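Local coordinates for protein aminopeptidase YwaD (Bacillus subtilis, PDB 6HC6) that removes single amino acids from the N terminus of peptides as a secreted two-zinc aminopeptidase of the M28 family, at residues 306-309 with 310-314; 344-347 with 348-351; 374-378 with 379-383. All coordinates share one frame; numbering follows the deposited sequence.

The three contacts follow one another along the chain in the M28 peptidase domain, and none nests in or crosses another. Each is local. Contact 1 turns the chain from the end of helix 299-306 into helix 310-315. Contact 2 starts helix 346-358, which links strands 334-339 and 363-367. Contact 3 ends helix 373-378 and leads into strand 382-389 of the eight-stranded sheet. Contact 3 touches both others. Leu313 of contact 1 packs on Ala379 and Ile381. Asn345 and Tyr346 of contact 2 probably hydrogen-bond to Ser383 and Asp382. Contacts 1 and 2 do not touch; their nearest atoms are about 10 Å apart.

Contact 1. Residues 306-309 with 310-314; sequences DHLS and EKELK
Ser309 and Glu312 hold each other in a capping box at the N terminus of helix 310-315. Two hydrogen bonds make the box. Ser309 OG accepts from Glu312 N at 3.1 Å. In return, Ser309 N gives its hydrogen to Glu312 OE2 at 2.8 Å, in a nearly straight bond of 173°. The donor comes to the anti side of the carboxylate, 19° out of its plane. The hydroxyl of Ser309 sits between its own backbone N and carbonyl carbon (chi1 67°), which turns OG back over the first helical turn. Glu312 has an extended chain beyond CG, and this carries its carboxylate back to the serine N-H. The helix proper opens with Leu313 N bonding to Ser309 O at 2.9 Å.

A water gives a further bond to Glu312 OE2 and another to the carbonyl O of His307, so it bridges the loop to the cap. The other carboxylate oxygen, OE1, forms a salt bridge with Arg287.

Apolar contacts lie beside the box. Leu308 CD1 meets Leu313 CD2 at 3.8 Å, with the two side chains crossing at a slant. Leu308 CD2 also rests against the carboxylate of Glu312, at 3.8 Å from OE2; these two side chains cross at about a right angle.

The chemistry is that of a helix start which uses side chains for the bonds its missing preceding turn cannot supply. The two oxygens of one carboxylate divide the work: OE2 takes the Ser309 N-H and the water, and OE1 pairs with Arg287. The helix N terminus, Arg287 and the donors on OE2 would be expected to favour the ionised form of Glu312.

Contact 2. Residues 344-347 with 348-351; sequences SNYV and WESS
Asn345 OD1 accepts from Trp348 N at 3.3 Å, and this bond caps the N terminus of helix 346-358. The approach is fairly straight, 162° at the hydrogen. OD1 also takes a weak bond from Val347 N. The asparagine CG lies between the backbone N and the carbonyl carbon (chi1 61°), which points OD1 at the N-H groups of the first turn. The carbonyl O of Asn345 then starts the regular helix bonds, accepting from Glu349 N at 2.9 Å.

Side chains meet round this cap. Ser344 OG lies at the edge of the Trp348 indole, in its plane, 3.3 Å from CD1. Tyr346 and Glu349 run side by side and point the same way. The Glu349 carboxylate comes to the ring edge, with Glu349 OE2 3.8 Å from Tyr346 CD1, and its plane stands almost upright to the ring, at 86°. Val347 O accepts from both Ser351 N and Ser351 OG, one turn further along. The hydroxyl of Ser351, with OG 2.8 Å from Val347 O, and the N-H reach that oxygen from opposite faces of its plane.

Waters form the next layer. One lies between Ser344 OG and Glu349 OE2, and another between Tyr346 O and Ser350 OG. Each has one unusually short leg, so these bridges are doubtful in detail.

Further out, the sheet positions the cap. Asn345 ND2 bonds to Ser383 O and Tyr346 N bonds to Asp382 OD2, so strand 382-389 holds the cap residue and the first helical residue. Val347 packs on Val318 and Phe320, and Trp348 on Leu363 and Leu365.

This is an asparagine N-cap, here opening the helix of the beta-alpha-beta unit formed by strand 334-339, helix 346-358 and strand 363-367.

Contact 3. Residues 374-378 with 379-383; sequences VPFHE and AGIDS
Phe376 and Ile381 pack together across a Schellman motif, which ends helix 373-378 at Gly380. The two side chains cross at a slant. Ile381 CD1 comes to the edge of the phenyl ring, near its plane, 3.9 Å from CD1 of Phe376. Beyond this pair, the phenylalanine ring also meets that of Tyr246.

The backbone sets this meeting up. Ile381 N bonds to Phe376 O at 3.0 Å and Gly380 N bonds to His377 O at 3.0 Å. Both donors stand above the carbonyl planes. Gly380 turns the chain with a positive phi of 91°, a backbone shape that glycine takes up readily.

Ser383 touches the CB atoms of both Phe376 and His377. Ser383 CB meets Phe376 CB at 3.8 Å. Ser383 OG sits at the edge of the His377 ring, near its plane, 3.5 Å from His377 CB. The serine hydroxyl bonds to His373 O, one turn back in the helix. The imidazole swings out with CG anti to the backbone N (chi1 -176°), which brings ND1 near the start of strand 382-389.

Two waters bridge the imidazole and the chain that enters the strand. One lies 2.8 Å from His377 ND1 and donates to Ser383 O. The other accepts a weak bond from His377 ND1, accepts from Ser383 N and donates to Ile381 O. That last oxygen also receives a CA-H...O contact, with His377 CA 3.5 Å from Ile381 O.

Contact 1. Residues 306-309 with 310-314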
ATOM      1  N   ASP A 306      15.423  -4.535   5.945  1.00 22.79           N
ATOM      2  CA  ASP A 306      15.970  -5.534   6.859  1.00 30.20           C
ATOM      3  C   ASP A 306      17.237  -6.160   6.313  1.00 30.43           C
ATOM      4  O   ASP A 306      18.100  -6.584   7.091  1.00 34.25           O
ATOM      5  CB  ASP A 306      14.935  -6.623   7.133  1.00 29.94           C
ATOM      6  CG  ASP A 306      13.880  -6.187   8.124  1.00 47.05           C
ATOM      7  OD1 ASP A 306      14.088  -5.156   8.801  1.00 47.23           O
ATOM      8  OD2 ASP A 306      12.838  -6.876   8.220  1.00 57.66           O
ATOM      9  N   HIS A 307      17.374  -6.236   4.994  1.00 29.16           N
ATOM     10  CA  HIS A 307      18.510  -6.914   4.391  1.00 28.34           C
ATOM     11  C   HIS A 307      19.612  -5.959   3.944  1.00 38.40           C
ATOM     12  O   HIS A 307      20.588  -6.405   3.332  1.00 36.28           O
ATOM     13  CB  HIS A 307      18.041  -7.787   3.228  1.00 27.56           C
ATOM     14  CG  HIS A 307      17.385  -9.057   3.674  1.00 48.19           C
ATOM     15  ND1 HIS A 307      18.042 -10.268   3.693  1.00 52.26           N
ATOM     16  CD2 HIS A 307      16.137  -9.296   4.148  1.00 47.90           C
ATOM     17  CE1 HIS A 307      17.225 -11.201   4.148  1.00 54.78           C
ATOM     18  NE2 HIS A 307      16.063 -10.639   4.430  1.00 53.46           N
ATOM     19  N   LEU A 308      19.491  -4.664   4.244  1.00 26.61           N
ATOM     20  CA  LEU A 308      20.631  -3.768   4.081  1.00 25.64           C
ATOM     21  C   LEU A 308      21.713  -4.120   5.092  1.00 29.54           C
ATOM     22  O   LEU A 308      21.425  -4.441   6.252  1.00 30.45           O
ATOM     23  CB  LEU A 308      20.202  -2.308   4.265  1.00 24.44           C
ATOM     24  CG  LEU A 308      19.243  -1.768   3.198  1.00 23.73           C
ATOM     25  CD1 LEU A 308      18.752  -0.358   3.546  1.00 25.90           C
ATOM     26  CD2 LEU A 308      19.908  -1.798   1.844  1.00 27.90           C
ATOM     27  N   SER A 309      22.967  -4.063   4.653  1.00 30.73           N
ATOM     28  CA  SER A 309      24.056  -4.276   5.591  1.00 31.45           C
ATOM     29  C   SER A 309      24.194  -3.070   6.515  1.00 37.11           C
ATOM     30  O   SER A 309      23.694  -1.980   6.228  1.00 38.66           O
ATOM     31  CB  SER A 309      25.368  -4.513   4.845  1.00 33.78           C
ATOM     32  OG  SER A 309      25.781  -3.349   4.149  1.00 35.59           O
ATOM     33  N   GLU A 310      24.902  -3.269   7.635  1.00 34.33           N
ATOM     34  CA  GLU A 310      25.196  -2.139   8.510  1.00 33.49           C
ATOM     35  C   GLU A 310      25.975  -1.064   7.760  1.00 39.47           C
ATOM     36  O   GLU A 310      25.769   0.134   7.985  1.00 38.98           O
ATOM     37  CB  GLU A 310      25.972  -2.610   9.748  1.00 50.57           C
ATOM     38  CG  GLU A 310      25.235  -3.647  10.590  1.00 67.06           C
ATOM     39  CD  GLU A 310      26.145  -4.351  11.593  1.00 83.67           C
ATOM     40  OE1 GLU A 310      26.880  -3.653  12.328  1.00 87.95           O
ATOM     41  OE2 GLU A 310      26.124  -5.602  11.648  1.00 86.09           O
ATOM     42  N   LYS A 311      26.864  -1.480   6.852  1.00 37.57           N
ATOM     43  CA  LYS A 311      27.615  -0.533   6.031  1.00 39.36           C
ATOM     44  C   LYS A 311      26.683   0.327   5.189  1.00 37.15           C
ATOM     45  O   LYS A 311      26.829   1.553   5.133  1.00 34.97           O
ATOM     46  CB  LYS A 311      28.579  -1.295   5.126  1.00 47.86           C
ATOM     47  CG  LYS A 311      30.030  -1.243   5.551  1.00 57.94           C
ATOM     48  CD  LYS A 311      30.830  -2.265   4.770  1.00 63.82           C
ATOM     49  CE  LYS A 311      32.190  -1.727   4.387  1.00 68.08           C
ATOM     50  NZ  LYS A 311      32.942  -2.688   3.527  1.00 69.64           N
ATOM     51  N   GLU A 312      25.731  -0.312   4.507  1.00 34.79           N
ATOM     52  CA  GLU A 312      24.769   0.421   3.687  1.00 31.73           C
ATOM     53  C   GLU A 312      23.897   1.344   4.532  1.00 34.44           C
ATOM     54  O   GLU A 312      23.533   2.442   4.091  1.00 31.97           O
ATOM     55  CB  GLU A 312      23.884  -0.554   2.915  1.00 37.48           C
ATOM     56  CG  GLU A 312      24.571  -1.315   1.799  1.00 36.24           C
ATOM     57  CD  GLU A 312      23.668  -2.389   1.230  1.00 32.56           C
ATOM     58  OE1 GLU A 312      23.241  -2.258   0.063  1.00 30.44           O
ATOM     59  OE2 GLU A 312      23.372  -3.359   1.966  1.00 36.24           O
ATOM     60  N   LEU A 313      23.509   0.896   5.728  1.00 30.37           N
ATOM     61  CA  LEU A 313      22.708   1.748   6.599  1.00 32.85           C
ATOM     62  C   LEU A 313      23.465   3.014   6.970  1.00 29.28           C
ATOM     63  O   LEU A 313      22.897   4.111   6.961  1.00 33.92           O
ATOM     64  CB  LEU A 313      22.291   0.981   7.859  1.00 31.32           C
ATOM     65  CG  LEU A 313      21.289  -0.155   7.638  1.00 33.33           C
ATOM     66  CD1 LEU A 313      21.049  -0.913   8.937  1.00 42.31           C
ATOM     67  CD2 LEU A 313      19.979   0.399   7.084  1.00 31.10           C
ATOM     68  N   LYS A 314      24.750   2.883   7.308  1.00 30.12           N
ATOM     69  CA  LYS A 314      25.541   4.068   7.627  1.00 35.56           C
ATOM     70  C   LYS A 314      25.634   5.014   6.436  1.00 33.33           C
ATOM     71  O   LYS A 314      25.644   6.237   6.612  1.00 43.40           O
ATOM     72  CB  LYS A 314      26.934   3.665   8.101  1.00 45.62           C
ATOM     73  CG  LYS A 314      26.921   2.807   9.352  1.00 61.72           C
ATOM     74  CD  LYS A 314      25.953   3.358  10.391  1.00 68.05           C
ATOM     75  CE  LYS A 314      25.588   2.301  11.423  1.00 71.34           C
ATOM     76  NZ  LYS A 314      24.718   1.234  10.852  1.00 70.61           N
TER
HETATM   77  O   HOH W   1      22.404  -5.639   1.341  1.00 47.71           O

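Contact 2. Residues 344-347 with 348-351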
ATOM      1  N   SER A 344      10.464  17.839  10.441  1.00 36.62           N
ATOM      2  CA  SER A 344      11.308  18.059   9.280  1.00 35.76           C
ATOM      3  C   SER A 344      12.419  17.012   9.242  1.00 36.31           C
ATOM      4  O   SER A 344      12.794  16.436  10.266  1.00 31.79           O
ATOM      5  CB  SER A 344      11.891  19.472   9.326  1.00 41.40           C
ATOM      6  OG  SER A 344      12.808  19.696   8.279  1.00 40.38           O
ATOM      7  N   ASN A 345      12.920  16.742   8.043  1.00 32.28           N
ATOM      8  CA  ASN A 345      14.134  15.949   7.872  1.00 33.91           C
ATOM      9  C   ASN A 345      14.726  16.312   6.514  1.00 30.04           C
ATOM     10  O   ASN A 345      14.264  17.247   5.852  1.00 27.70           O
ATOM     11  CB  ASN A 345      13.862  14.446   8.047  1.00 25.67           C
ATOM     12  CG  ASN A 345      12.870  13.898   7.038  1.00 29.38           C
ATOM     13  OD1 ASN A 345      12.755  14.416   5.932  1.00 26.56           O
ATOM     14  ND2 ASN A 345      12.159  12.829   7.416  1.00 24.49           N
ATOM     15  N   TYR A 346      15.754  15.572   6.096  1.00 27.22           N
ATOM     16  CA  TYR A 346      16.431  15.908   4.851  1.00 30.75           C
ATOM     17  C   TYR A 346      15.484  15.894   3.648  1.00 29.46           C
ATOM     18  O   TYR A 346      15.670  16.689   2.717  1.00 28.92           O
ATOM     19  CB  TYR A 346      17.603  14.954   4.623  1.00 30.74           C
ATOM     20  CG  TYR A 346      18.838  15.320   5.416  1.00 30.89           C
ATOM     21  CD1 TYR A 346      19.002  16.596   5.941  1.00 28.99           C
ATOM     22  CD2 TYR A 346      19.845  14.389   5.639  1.00 33.45           C
ATOM     23  CE1 TYR A 346      20.149  16.948   6.657  1.00 32.57           C
ATOM     24  CE2 TYR A 346      20.995  14.731   6.358  1.00 32.56           C
ATOM     25  CZ  TYR A 346      21.132  16.008   6.871  1.00 37.16           C
ATOM     26  OH  TYR A 346      22.265  16.358   7.583  1.00 43.93           O
ATOM     27  N   VAL A 347      14.475  15.009   3.643  1.00 23.41           N
ATOM     28  CA  VAL A 347      13.516  14.975   2.535  1.00 24.97           C
ATOM     29  C   VAL A 347      12.721  16.273   2.480  1.00 30.30           C
ATOM     30  O   VAL A 347      12.536  16.873   1.413  1.00 26.80           O
ATOM     31  CB  VAL A 347      12.561  13.774   2.664  1.00 26.01           C
ATOM     32  CG1 VAL A 347      11.683  13.677   1.437  1.00 25.62           C
ATOM     33  CG2 VAL A 347      13.306  12.495   2.893  1.00 34.93           C
ATOM     34  N   TRP A 348      12.211  16.709   3.631  1.00 26.88           N
ATOM     35  CA  TRP A 348      11.474  17.965   3.659  1.00 33.34           C
ATOM     36  C   TRP A 348      12.361  19.136   3.243  1.00 37.81           C
ATOM     37  O   TRP A 348      11.943  19.984   2.443  1.00 32.35           O
ATOM     38  CB  TRP A 348      10.881  18.198   5.048  1.00 29.03           C
ATOM     39  CG  TRP A 348      10.221  19.524   5.150  1.00 33.70           C
ATOM     40  CD1 TRP A 348      10.597  20.565   5.945  1.00 37.10           C
ATOM     41  CD2 TRP A 348       9.081  19.974   4.406  1.00 31.68           C
ATOM     42  NE1 TRP A 348       9.757  21.634   5.750  1.00 34.30           N
ATOM     43  CE2 TRP A 348       8.818  21.298   4.810  1.00 35.86           C
ATOM     44  CE3 TRP A 348       8.256  19.384   3.439  1.00 36.71           C
ATOM     45  CZ2 TRP A 348       7.770  22.045   4.281  1.00 35.71           C
ATOM     46  CZ3 TRP A 348       7.207  20.127   2.915  1.00 33.22           C
ATOM     47  CH2 TRP A 348       6.974  21.445   3.342  1.00 36.60           C
ATOM     48  N   GLU A 349      13.593  19.194   3.762  1.00 31.55           N
ATOM     49  CA  GLU A 349      14.491  20.292   3.409  1.00 29.32           C
ATOM     50  C   GLU A 349      14.658  20.395   1.901  1.00 37.47           C
ATOM     51  O   GLU A 349      14.512  21.479   1.320  1.00 34.25           O
ATOM     52  CB  GLU A 349      15.848  20.107   4.088  1.00 34.11           C
ATOM     53  CG  GLU A 349      15.813  20.241   5.597  1.00 41.93           C
ATOM     54  CD  GLU A 349      17.187  20.065   6.229  1.00 54.46           C
ATOM     55  OE1 GLU A 349      18.193  20.389   5.563  1.00 58.34           O
ATOM     56  OE2 GLU A 349      17.264  19.604   7.388  1.00 54.98           O
ATOM     57  N   SER A 350      14.939  19.265   1.245  1.00 30.03           N
ATOM     58  CA  SER A 350      15.145  19.292  -0.199  1.00 32.91           C
ATOM     59  C   SER A 350      13.858  19.639  -0.934  1.00 29.82           C
ATOM     60  O   SER A 350      13.892  20.321  -1.964  1.00 27.44           O
ATOM     61  CB  SER A 350      15.687  17.950  -0.674  1.00 30.36           C
ATOM     62  OG  SER A 350      17.050  17.826  -0.307  1.00 32.78           O
ATOM     63  N   SER A 351      12.715  19.166  -0.423  1.00 29.71           N
ATOM     64  CA  SER A 351      11.436  19.468  -1.055  1.00 28.63           C
ATOM     65  C   SER A 351      11.065  20.932  -0.878  1.00 35.92           C
ATOM     66  O   SER A 351      10.599  21.574  -1.828  1.00 31.46           O
ATOM     67  CB  SER A 351      10.344  18.568  -0.484  1.00 26.47           C
ATOM     68  OG  SER A 351      10.671  17.205  -0.674  1.00 26.24           O
TER
HETATM   69  O   HOH W   2      15.755  18.546   8.936  1.00 46.43           O
HETATM   70  O   HOH W   3      17.358  15.616   0.609  1.00 32.85           O

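Contact 3. Residues 374-378 with 379-383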
ATOM      1  N   VAL A 374       8.233   4.055   5.803  1.00 16.96           N
ATOM      2  CA  VAL A 374       8.221   3.788   7.239  1.00 18.66           C
ATOM      3  C   VAL A 374       9.389   2.884   7.620  1.00 18.94           C
ATOM      4  O   VAL A 374      10.065   3.175   8.610  1.00 22.10           O
ATOM      5  CB  VAL A 374       6.874   3.200   7.693  1.00 17.45           C
ATOM      6  CG1 VAL A 374       6.964   2.695   9.133  1.00 19.71           C
ATOM      7  CG2 VAL A 374       5.771   4.252   7.572  1.00 19.48           C
ATOM      8  N   PRO A 375       9.667   1.780   6.911  1.00 16.77           N
ATOM      9  CA  PRO A 375      10.846   0.978   7.295  1.00 20.14           C
ATOM     10  C   PRO A 375      12.150   1.754   7.225  1.00 20.82           C
ATOM     11  O   PRO A 375      13.062   1.497   8.027  1.00 21.62           O
ATOM     12  CB  PRO A 375      10.817  -0.182   6.286  1.00 21.63           C
ATOM     13  CG  PRO A 375       9.386  -0.327   5.954  1.00 21.54           C
ATOM     14  CD  PRO A 375       8.844   1.075   5.919  1.00 15.96           C
ATOM     15  N   PHE A 376      12.276   2.690   6.283  1.00 21.15           N
ATOM     16  CA  PHE A 376      13.470   3.530   6.246  1.00 23.21           C
ATOM     17  C   PHE A 376      13.561   4.381   7.500  1.00 23.96           C
ATOM     18  O   PHE A 376      14.617   4.462   8.135  1.00 26.87           O
ATOM     19  CB  PHE A 376      13.456   4.406   4.993  1.00 20.69           C
ATOM     20  CG  PHE A 376      13.747   3.649   3.735  1.00 20.06           C
ATOM     21  CD1 PHE A 376      15.062   3.436   3.327  1.00 21.53           C
ATOM     22  CD2 PHE A 376      12.714   3.111   2.984  1.00 17.25           C
ATOM     23  CE1 PHE A 376      15.339   2.729   2.174  1.00 20.23           C
ATOM     24  CE2 PHE A 376      12.981   2.390   1.827  1.00 20.14           C
ATOM     25  CZ  PHE A 376      14.305   2.206   1.415  1.00 19.88           C
ATOM     26  N   HIS A 377      12.443   5.008   7.883  1.00 22.30           N
ATOM     27  CA  HIS A 377      12.426   5.833   9.089  1.00 24.52           C
ATOM     28  C   HIS A 377      12.769   5.008  10.324  1.00 27.71           C
ATOM     29  O   HIS A 377      13.518   5.464  11.197  1.00 26.85           O
ATOM     30  CB  HIS A 377      11.050   6.486   9.249  1.00 26.10           C
ATOM     31  CG  HIS A 377      10.961   7.421  10.415  1.00 30.66           C
ATOM     32  ND1 HIS A 377      10.978   8.791  10.267  1.00 29.82           N
ATOM     33  CD2 HIS A 377      10.873   7.186  11.745  1.00 33.03           C
ATOM     34  CE1 HIS A 377      10.903   9.362  11.459  1.00 36.28           C
ATOM     35  NE2 HIS A 377      10.833   8.410  12.372  1.00 34.36           N
ATOM     36  N   GLU A 378      12.235   3.781  10.406  1.00 24.35           N
ATOM     37  CA  GLU A 378      12.514   2.923  11.554  1.00 27.51           C
ATOM     38  C   GLU A 378      13.993   2.572  11.650  1.00 30.53           C
ATOM     39  O   GLU A 378      14.511   2.376  12.757  1.00 29.00           O
ATOM     40  CB  GLU A 378      11.676   1.652  11.475  1.00 28.90           C
ATOM     41  CG  GLU A 378      10.193   1.878  11.698  1.00 41.81           C
ATOM     42  CD  GLU A 378       9.390   0.609  11.496  1.00 51.89           C
ATOM     43  OE1 GLU A 378       9.523  -0.016  10.421  1.00 54.48           O
ATOM     44  OE2 GLU A 378       8.636   0.231  12.419  1.00 56.82           O
ATOM     45  N   ALA A 379      14.684   2.497  10.512  1.00 28.43           N
ATOM     46  CA  ALA A 379      16.114   2.218  10.471  1.00 29.91           C
ATOM     47  C   ALA A 379      16.966   3.466  10.660  1.00 29.87           C
ATOM     48  O   ALA A 379      18.200   3.370  10.614  1.00 27.81           O
ATOM     49  CB  ALA A 379      16.484   1.540   9.149  1.00 28.17           C
ATOM     50  N   GLY A 380      16.343   4.621  10.873  1.00 28.53           N
ATOM     51  CA  GLY A 380      17.052   5.855  11.134  1.00 27.22           C
ATOM     52  C   GLY A 380      17.388   6.677   9.913  1.00 31.09           C
ATOM     53  O   GLY A 380      18.186   7.616  10.017  1.00 31.09           O
ATOM     54  N   ILE A 381      16.818   6.350   8.762  1.00 26.39           N
ATOM     55  CA  ILE A 381      17.117   7.026   7.508  1.00 29.50           C
ATOM     56  C   ILE A 381      16.037   8.068   7.270  1.00 25.34           C
ATOM     57  O   ILE A 381      14.845   7.756   7.347  1.00 25.38           O
ATOM     58  CB  ILE A 381      17.180   6.016   6.348  1.00 27.97           C
ATOM     59  CG1 ILE A 381      18.269   4.965   6.609  1.00 22.54           C
ATOM     60  CG2 ILE A 381      17.393   6.724   5.025  1.00 26.26           C
ATOM     61  CD1 ILE A 381      17.998   3.660   5.860  1.00 23.92           C
ATOM     62  N   ASP A 382      16.443   9.307   7.004  1.00 26.53           N
ATOM     63  CA  ASP A 382      15.484  10.354   6.652  1.00 23.17           C
ATOM     64  C   ASP A 382      14.587   9.890   5.512  1.00 20.53           C
ATOM     65  O   ASP A 382      15.075   9.513   4.446  1.00 23.98           O
ATOM     66  CB  ASP A 382      16.231  11.615   6.216  1.00 28.07           C
ATOM     67  CG  ASP A 382      17.008  12.263   7.337  1.00 34.59           C
ATOM     68  OD1 ASP A 382      17.827  11.572   7.974  1.00 39.25           O
ATOM     69  OD2 ASP A 382      16.836  13.483   7.532  1.00 29.27           O
ATOM     70  N   SER A 383      13.270   9.942   5.709  1.00 20.07           N
ATOM     71  CA  SER A 383      12.370   9.466   4.668  1.00 18.73           C
ATOM     72  C   SER A 383      11.064  10.235   4.742  1.00 23.75           C
ATOM     73  O   SER A 383      10.706  10.782   5.784  1.00 21.17           O
ATOM     74  CB  SER A 383      12.057   7.975   4.807  1.00 23.40           C
ATOM     75  OG  SER A 383      11.246   7.744   5.946  1.00 28.86           O
TER
HETATM   76  O   HOH W   4       9.487   9.524   8.018  1.00 23.29           O
HETATM   77  O   HOH W   5      12.886   9.599   8.552  1.00 34.49           O